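Manganese lipoxygenase (Gaeumannomyces graminis, PDB 5FX8) oxidises linoleic and alpha-linolenic acids with molecular oxygen at a catalytic manganese centre, giving 11S- and finally 13R-hydroperoxy fatty acids. Local coordinates at residues F284-M288 and V480-G484; H290-H294 and F614-V618. The contacts are given in a common frame with arbitrary orientation. Numbering follows the deposited sequence.

Interaction 1. Residues F284-M288 and V480-G484. With MN (manganese (II) ion), chain I.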
ATOM      1  N   PHE A 284     -16.342   3.682  -0.352  1.00 10.69           N
ATOM      2  CA  PHE A 284     -16.144   5.025  -0.865  1.00 10.18           C
ATOM      3  C   PHE A 284     -15.540   5.921   0.200  1.00 12.80           C
ATOM      4  O   PHE A 284     -14.607   6.688  -0.073  1.00 10.42           O
ATOM      5  CB  PHE A 284     -17.474   5.574  -1.343  1.00 11.30           C
ATOM      6  CG  PHE A 284     -17.434   7.005  -1.756  1.00 12.41           C
ATOM      7  CD1 PHE A 284     -17.680   8.019  -0.841  1.00 10.35           C
ATOM      8  CD2 PHE A 284     -17.203   7.337  -3.071  1.00  9.98           C
ATOM      9  CE1 PHE A 284     -17.659   9.315  -1.234  1.00 10.57           C
ATOM     10  CE2 PHE A 284     -17.189   8.625  -3.465  1.00  9.66           C
ATOM     11  CZ  PHE A 284     -17.414   9.621  -2.561  1.00 10.50           C
ATOM     12  N   TYR A 285     -16.069   5.834   1.427  1.00 10.15           N
ATOM     13  CA  TYR A 285     -15.600   6.702   2.500  1.00 10.14           C
ATOM     14  C   TYR A 285     -14.128   6.474   2.790  1.00 11.19           C
ATOM     15  O   TYR A 285     -13.350   7.420   2.890  1.00 12.67           O
ATOM     16  CB  TYR A 285     -16.416   6.481   3.771  1.00 10.33           C
ATOM     17  CG  TYR A 285     -15.881   7.253   4.963  1.00 11.35           C
ATOM     18  CD1 TYR A 285     -14.906   6.709   5.793  1.00 10.78           C
ATOM     19  CD2 TYR A 285     -16.345   8.523   5.257  1.00 11.83           C
ATOM     20  CE1 TYR A 285     -14.411   7.408   6.853  1.00 10.98           C
ATOM     21  CE2 TYR A 285     -15.865   9.221   6.324  1.00 11.29           C
ATOM     22  CZ  TYR A 285     -14.896   8.657   7.117  1.00 12.33           C
ATOM     23  OH  TYR A 285     -14.404   9.343   8.194  1.00 20.58           O
ATOM     24  N   SER A 286     -13.734   5.219   2.979  1.00 11.64           N
ATOM     25  CA  SER A 286     -12.385   4.947   3.435  1.00 10.89           C
ATOM     26  C   SER A 286     -11.392   5.351   2.366  1.00 11.01           C
ATOM     27  O   SER A 286     -10.356   5.981   2.650  1.00 17.91           O
ATOM     28  CB  SER A 286     -12.248   3.473   3.792  1.00 10.58           C
ATOM     29  OG  SER A 286     -12.081   2.677   2.646  1.00  9.86           O
ATOM     30  N   GLN A 287     -11.725   5.048   1.117  1.00 10.26           N
ATOM     31  CA  GLN A 287     -10.804   5.401   0.058  1.00 10.60           C
ATOM     32  C   GLN A 287     -10.681   6.905  -0.083  1.00 14.14           C
ATOM     33  O   GLN A 287      -9.618   7.408  -0.442  1.00 15.48           O
ATOM     34  CB  GLN A 287     -11.218   4.740  -1.253  1.00 10.81           C
ATOM     35  CG  GLN A 287     -11.042   3.230  -1.218  1.00 10.27           C
ATOM     36  CD  GLN A 287      -9.840   2.786  -0.369  1.00 10.38           C
ATOM     37  OE1 GLN A 287      -8.697   3.016  -0.738  1.00  9.34           O
ATOM     38  NE2 GLN A 287     -10.112   2.157   0.778  1.00 15.86           N
ATOM     39  N   MET A 288     -11.728   7.656   0.213  1.00 12.44           N
ATOM     40  CA  MET A 288     -11.590   9.061  -0.125  1.00 10.46           C
ATOM     41  C   MET A 288     -11.245   9.909   1.077  1.00 12.49           C
ATOM     42  O   MET A 288     -10.632  10.970   0.943  1.00 18.53           O
ATOM     43  CB  MET A 288     -12.857   9.544  -0.815  1.00  9.79           C
ATOM     44  CG  MET A 288     -12.990   8.978  -2.205  1.00  9.40           C
ATOM     45  SD  MET A 288     -11.491   9.244  -3.157  1.00 19.02           S
ATOM     46  CE  MET A 288     -10.881   7.639  -3.334  1.00 13.46           C
ATOM     47  N   VAL A 480      -4.382   0.908   7.163  1.00 11.24           N
ATOM     48  CA  VAL A 480      -5.671   0.390   7.559  1.00  8.92           C
ATOM     49  C   VAL A 480      -6.721   0.779   6.527  1.00 10.20           C
ATOM     50  O   VAL A 480      -7.645   0.015   6.247  1.00 21.16           O
ATOM     51  CB  VAL A 480      -6.004   0.905   8.975  1.00  7.98           C
ATOM     52  CG1 VAL A 480      -7.399   0.520   9.398  1.00  8.99           C
ATOM     53  CG2 VAL A 480      -5.009   0.395   9.969  1.00  6.91           C
ATOM     54  N   MET A 481      -6.594   1.963   5.936  1.00  8.93           N
ATOM     55  CA  MET A 481      -7.604   2.440   5.005  1.00  8.89           C
ATOM     56  C   MET A 481      -7.319   2.023   3.569  1.00  9.13           C
ATOM     57  O   MET A 481      -8.242   1.707   2.830  1.00 16.94           O
ATOM     58  CB  MET A 481      -7.709   3.964   5.076  1.00  9.43           C
ATOM     59  CG  MET A 481      -8.149   4.519   6.398  1.00  9.86           C
ATOM     60  SD  MET A 481      -9.868   4.171   6.730  1.00 35.44           S
ATOM     61  CE  MET A 481     -10.528   5.833   6.703  1.00 10.69           C
ATOM     62  N   ASN A 482      -6.057   2.012   3.173  1.00  9.31           N
ATOM     63  CA  ASN A 482      -5.608   1.866   1.806  1.00  8.09           C
ATOM     64  C   ASN A 482      -4.592   0.747   1.810  1.00  8.52           C
ATOM     65  O   ASN A 482      -4.744  -0.198   2.582  1.00 12.15           O
ATOM     66  CB  ASN A 482      -5.000   3.169   1.311  1.00  8.66           C
ATOM     67  CG  ASN A 482      -4.836   3.205  -0.170  1.00 11.54           C
ATOM     68  OD1 ASN A 482      -3.810   3.651  -0.680  1.00 40.46           O
ATOM     69  ND2 ASN A 482      -5.840   2.724  -0.883  1.00 10.02           N
ATOM     70  N   GLN A 483      -3.554   0.848   0.988  1.00  8.08           N
ATOM     71  CA  GLN A 483      -2.491  -0.157   0.894  1.00  9.09           C
ATOM     72  C   GLN A 483      -3.144  -1.515   0.628  1.00 10.42           C
ATOM     73  O   GLN A 483      -3.949  -1.617  -0.308  1.00 15.56           O
ATOM     74  CB  GLN A 483      -1.603  -0.060   2.144  1.00  8.88           C
ATOM     75  CG  GLN A 483      -0.197  -0.652   1.995  1.00  9.11           C
ATOM     76  CD  GLN A 483       0.713   0.026   0.955  1.00  7.79           C
ATOM     77  OE1 GLN A 483       0.903   1.236   0.946  1.00  7.30           O
ATOM     78  NE2 GLN A 483       1.309  -0.773   0.117  1.00  8.65           N
ATOM     79  N   GLY A 484      -2.840  -2.566   1.389  1.00 10.16           N
ATOM     80  CA  GLY A 484      -3.408  -3.871   1.127  1.00  9.74           C
ATOM     81  C   GLY A 484      -4.734  -4.122   1.767  1.00 10.13           C
ATOM     82  O   GLY A 484      -5.324  -5.191   1.605  1.00 10.49           O
TER
HETATM   83 MN    MN I1000      -2.927   5.844  -0.177  1.00  8.02          MN
HETATM   84  O   HOH W   1      -3.940   6.299  -2.338  1.00 33.97           O
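The side chain of M481 lies over the S286 turn of helix 268-305. Its SD packs against S286 CB at 3.8 Å, and its CE reaches Y285 CE1 at 4.2 Å. M481 has the largest area covered in this contact. Beyond these two residues the same side chain also touches Y289, H290 and F293, further along the same helix. The backbones come close here, with the CA atoms of S286 and M481 5.6 Å apart.

Q287 makes the polar half of the contact. Its CA-to-CB bond points away from 480-484, but the side chain folds back so that the amide faces the end of helix 460-481. Q287 NE2 donates a hydrogen bond to M481 O (2.8 Å, 161°). Q287 OE1 accepts a weak one from N482 ND2 (2.9 Å, 127°). A second weak bond runs from Q287 NE2 to S286 OG at 2.8 Å.

The contact borders the metal centre of the lipoxygenase fold, where two long core helices supply the histidine ligands and an asparagine follows the second. N482 is that asparagine. It is the first residue to leave helical phi/psi after helix 460-481, and its OD1 binds MN at 2.4 Å. H290, H294, H478 and V618 complete the protein ligands, and water 1 also binds the metal. With ND2 turned to Q287 OE1, the N482 amide presents OD1 to the manganese. Q287 thus contacts a metal ligand from the second shell. Its backbone O also accepts a hydrogen bond from H290 ND1, the ring nitrogen of H290 that does not bind manganese.

Interaction 2. Residues H290-H294 and F614-V618. With MN (manganese (II) ion), chain I.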
ATOM      1  N   HIS A 290      -9.030   8.799   3.138  1.00 11.32           N
ATOM      2  CA  HIS A 290      -7.594   8.626   3.404  1.00 11.49           C
ATOM      3  C   HIS A 290      -6.714   9.543   2.572  1.00 10.33           C
ATOM      4  O   HIS A 290      -5.506   9.625   2.831  1.00 14.02           O
ATOM      5  CB  HIS A 290      -7.146   7.176   3.196  1.00 10.29           C
ATOM      6  CG  HIS A 290      -6.540   6.897   1.855  1.00 10.20           C
ATOM      7  ND1 HIS A 290      -7.310   6.736   0.731  1.00 11.80           N
ATOM      8  CD2 HIS A 290      -5.255   6.703   1.462  1.00 10.36           C
ATOM      9  CE1 HIS A 290      -6.527   6.482  -0.302  1.00 11.48           C
ATOM     10  NE2 HIS A 290      -5.274   6.459   0.113  1.00 31.56           N
ATOM     11  N   VAL A 291      -7.277  10.220   1.572  1.00 10.82           N
ATOM     12  CA  VAL A 291      -6.558  11.296   0.905  1.00  9.82           C
ATOM     13  C   VAL A 291      -5.957  12.237   1.936  1.00 13.61           C
ATOM     14  O   VAL A 291      -4.818  12.698   1.793  1.00 14.88           O
ATOM     15  CB  VAL A 291      -7.508  12.017  -0.060  1.00  9.83           C
ATOM     16  CG1 VAL A 291      -6.840  13.190  -0.726  1.00 11.40           C
ATOM     17  CG2 VAL A 291      -7.949  11.050  -1.077  1.00 12.08           C
ATOM     18  N   LEU A 292      -6.686  12.466   3.030  1.00 10.69           N
ATOM     19  CA  LEU A 292      -6.198  13.310   4.108  1.00  9.55           C
ATOM     20  C   LEU A 292      -5.029  12.663   4.850  1.00 12.43           C
ATOM     21  O   LEU A 292      -4.104  13.361   5.287  1.00 12.62           O
ATOM     22  CB  LEU A 292      -7.359  13.645   5.044  1.00 11.01           C
ATOM     23  CG  LEU A 292      -8.474  14.542   4.493  1.00 11.32           C
ATOM     24  CD1 LEU A 292      -9.568  14.718   5.489  1.00 13.89           C
ATOM     25  CD2 LEU A 292      -7.899  15.852   4.279  1.00 11.02           C
ATOM     26  N   PHE A 293      -5.028  11.336   4.990  1.00 18.16           N
ATOM     27  CA  PHE A 293      -3.831  10.672   5.492  1.00  8.34           C
ATOM     28  C   PHE A 293      -2.654  10.908   4.568  1.00  8.89           C
ATOM     29  O   PHE A 293      -1.515  10.771   4.996  1.00 17.43           O
ATOM     30  CB  PHE A 293      -4.004   9.153   5.642  1.00  9.82           C
ATOM     31  CG  PHE A 293      -5.042   8.721   6.650  1.00 12.17           C
ATOM     32  CD1 PHE A 293      -5.840   9.626   7.303  1.00 17.62           C
ATOM     33  CD2 PHE A 293      -5.229   7.381   6.930  1.00 18.17           C
ATOM     34  CE1 PHE A 293      -6.792   9.208   8.204  1.00 20.40           C
ATOM     35  CE2 PHE A 293      -6.183   6.968   7.849  1.00  9.80           C
ATOM     36  CZ  PHE A 293      -6.956   7.881   8.469  1.00 12.62           C
ATOM     37  N   HIS A 294      -2.892  11.234   3.300  1.00  9.51           N
ATOM     38  CA  HIS A 294      -1.760  11.624   2.465  1.00  8.51           C
ATOM     39  C   HIS A 294      -1.405  13.104   2.631  1.00  8.12           C
ATOM     40  O   HIS A 294      -0.235  13.440   2.793  1.00 24.01           O
ATOM     41  CB  HIS A 294      -2.046  11.302   0.997  1.00 13.39           C
ATOM     42  CG  HIS A 294      -1.842   9.866   0.625  1.00  8.07           C
ATOM     43  ND1 HIS A 294      -0.601   9.336   0.371  1.00  7.97           N
ATOM     44  CD2 HIS A 294      -2.722   8.853   0.463  1.00  9.10           C
ATOM     45  CE1 HIS A 294      -0.722   8.059   0.065  1.00 10.24           C
ATOM     46  NE2 HIS A 294      -2.001   7.739   0.114  1.00 30.26           N
ATOM     47  N   PHE A 614       6.946   1.366   5.506  1.00  9.84           N
ATOM     48  CA  PHE A 614       7.098   2.447   6.475  1.00  6.88           C
ATOM     49  C   PHE A 614       6.697   3.804   5.917  1.00 14.21           C
ATOM     50  O   PHE A 614       6.782   4.799   6.636  1.00  9.04           O
ATOM     51  CB  PHE A 614       8.542   2.510   7.006  1.00  7.05           C
ATOM     52  CG  PHE A 614       9.559   2.918   5.978  1.00  6.95           C
ATOM     53  CD1 PHE A 614       9.741   4.245   5.644  1.00  6.40           C
ATOM     54  CD2 PHE A 614      10.330   1.973   5.350  1.00  7.72           C
ATOM     55  CE1 PHE A 614      10.642   4.605   4.687  1.00  6.28           C
ATOM     56  CE2 PHE A 614      11.229   2.327   4.396  1.00  7.97           C
ATOM     57  CZ  PHE A 614      11.386   3.652   4.065  1.00  7.26           C
ATOM     58  N   PHE A 615       6.289   3.880   4.662  1.00  9.35           N
ATOM     59  CA  PHE A 615       6.001   5.142   4.005  1.00  6.75           C
ATOM     60  C   PHE A 615       4.664   5.015   3.303  1.00  6.45           C
ATOM     61  O   PHE A 615       4.084   3.930   3.242  1.00  6.33           O
ATOM     62  CB  PHE A 615       7.114   5.520   3.014  1.00  6.82           C
ATOM     63  CG  PHE A 615       7.338   4.495   1.934  1.00  6.89           C
ATOM     64  CD1 PHE A 615       8.039   3.315   2.200  1.00  7.21           C
ATOM     65  CD2 PHE A 615       6.849   4.704   0.643  1.00  6.92           C
ATOM     66  CE1 PHE A 615       8.235   2.358   1.195  1.00  7.95           C
ATOM     67  CE2 PHE A 615       7.055   3.758  -0.368  1.00  7.12           C
ATOM     68  CZ  PHE A 615       7.736   2.592  -0.098  1.00  7.75           C
ATOM     69  N   LEU A 616       4.179   6.140   2.782  1.00  6.29           N
ATOM     70  CA  LEU A 616       2.900   6.223   2.066  1.00  6.87           C
ATOM     71  C   LEU A 616       3.116   5.778   0.619  1.00  6.09           C
ATOM     72  O   LEU A 616       3.366   6.583  -0.268  1.00  6.08           O
ATOM     73  CB  LEU A 616       2.337   7.640   2.146  1.00  7.08           C
ATOM     74  CG  LEU A 616       2.059   8.303   3.514  1.00  7.70           C
ATOM     75  CD1 LEU A 616       1.967   9.811   3.399  1.00  8.30           C
ATOM     76  CD2 LEU A 616       0.814   7.795   4.200  1.00  6.30           C
ATOM     77  N   SER A 617       3.006   4.474   0.370  1.00  6.03           N
ATOM     78  CA  SER A 617       3.467   3.910  -0.885  1.00  6.51           C
ATOM     79  C   SER A 617       2.428   3.951  -2.009  1.00  7.00           C
ATOM     80  O   SER A 617       2.813   3.883  -3.180  1.00  6.85           O
ATOM     81  CB  SER A 617       3.970   2.481  -0.672  1.00  5.76           C
ATOM     82  OG  SER A 617       2.926   1.558  -0.559  1.00 10.75           O
ATOM     83  N   VAL A 618       1.143   4.097  -1.704  1.00  7.11           N
ATOM     84  CA  VAL A 618       0.131   4.247  -2.746  1.00  7.58           C
ATOM     85  C   VAL A 618      -0.947   5.267  -2.398  1.00  7.52           C
ATOM     86  O   VAL A 618      -1.365   5.397  -1.228  1.00 39.71           O
ATOM     87  CB  VAL A 618      -0.508   2.890  -3.079  1.00  9.45           C
ATOM     88  CG1 VAL A 618       0.477   2.008  -3.808  1.00  6.82           C
ATOM     89  CG2 VAL A 618      -0.987   2.197  -1.816  1.00  8.44           C
TER
HETATM   90 MN    MN I1000      -2.927   5.844  -0.177  1.00  8.02          MN
HETATM   91  O   HOH W   1      -3.940   6.299  -2.338  1.00 33.97           O
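The last residue of the chain is a metal ligand here: V618 O, from the C-terminal carboxyl group, binds MN at 1.9 Å. Such a C-terminal ligand is a hallmark of the lipoxygenase catalytic domain, in which the end of the chain enters the helical core and meets the histidines of a long central helix. In 290-294 those histidines are H290 and H294, one helical turn apart. H290 NE2 binds MN at 2.4 Å and H294 NE2 at 2.1 Å. Water 1 is also bound, and H478 and N482 supply the remaining two protein ligands. In manganese lipoxygenases the metal-bound water is described as the catalytic base that abstracts hydrogen from the fatty acid; water 1 is consistent with that role.

H294 NE2 and V618 O are 2.8 Å apart. They are not hydrogen-bonded, because both bind the manganese. H290 ND1 is hydrogen-bonded to Q287 O, three residues earlier.

Away from the metal, L616 fills the rest of the contact by van der Waals packing. It is the centre of an inverse gamma turn, and its CA-to-CB bond points toward helix 268-305. Its side chain also touches T474 and H478 of helix 460-481, so it sits between the two metal-binding helices. L616 CD2 lies 3.9 Å from F293 O, and L616 CB comes to 3.7 Å from H294 CE1.

How the interactions relate
The two contacts, their centres 10 Å apart, share one manganese site and hold four of its five protein ligands; H478 is the fifth. Helix 268-305 serves both: 284-288 gives interaction 1 its second-shell glutamine, and 290-294 gives interaction 2 two ligands. The segments alternate along the chain, and distant parts of the sequence converge on the metal. Around it, N482 OD1 lies 3.1 Å from V618 O and 3.3 Å from H290 NE2. Water 1, 2.4 Å from MN, belongs to both contacts. They also meet away from the metal. Q483 OE1 is 2.5 Å from S617 OG, a probable hydrogen bond between neighbours of two ligands. M481 CG packs on F293 CE2 at 3.5 Å.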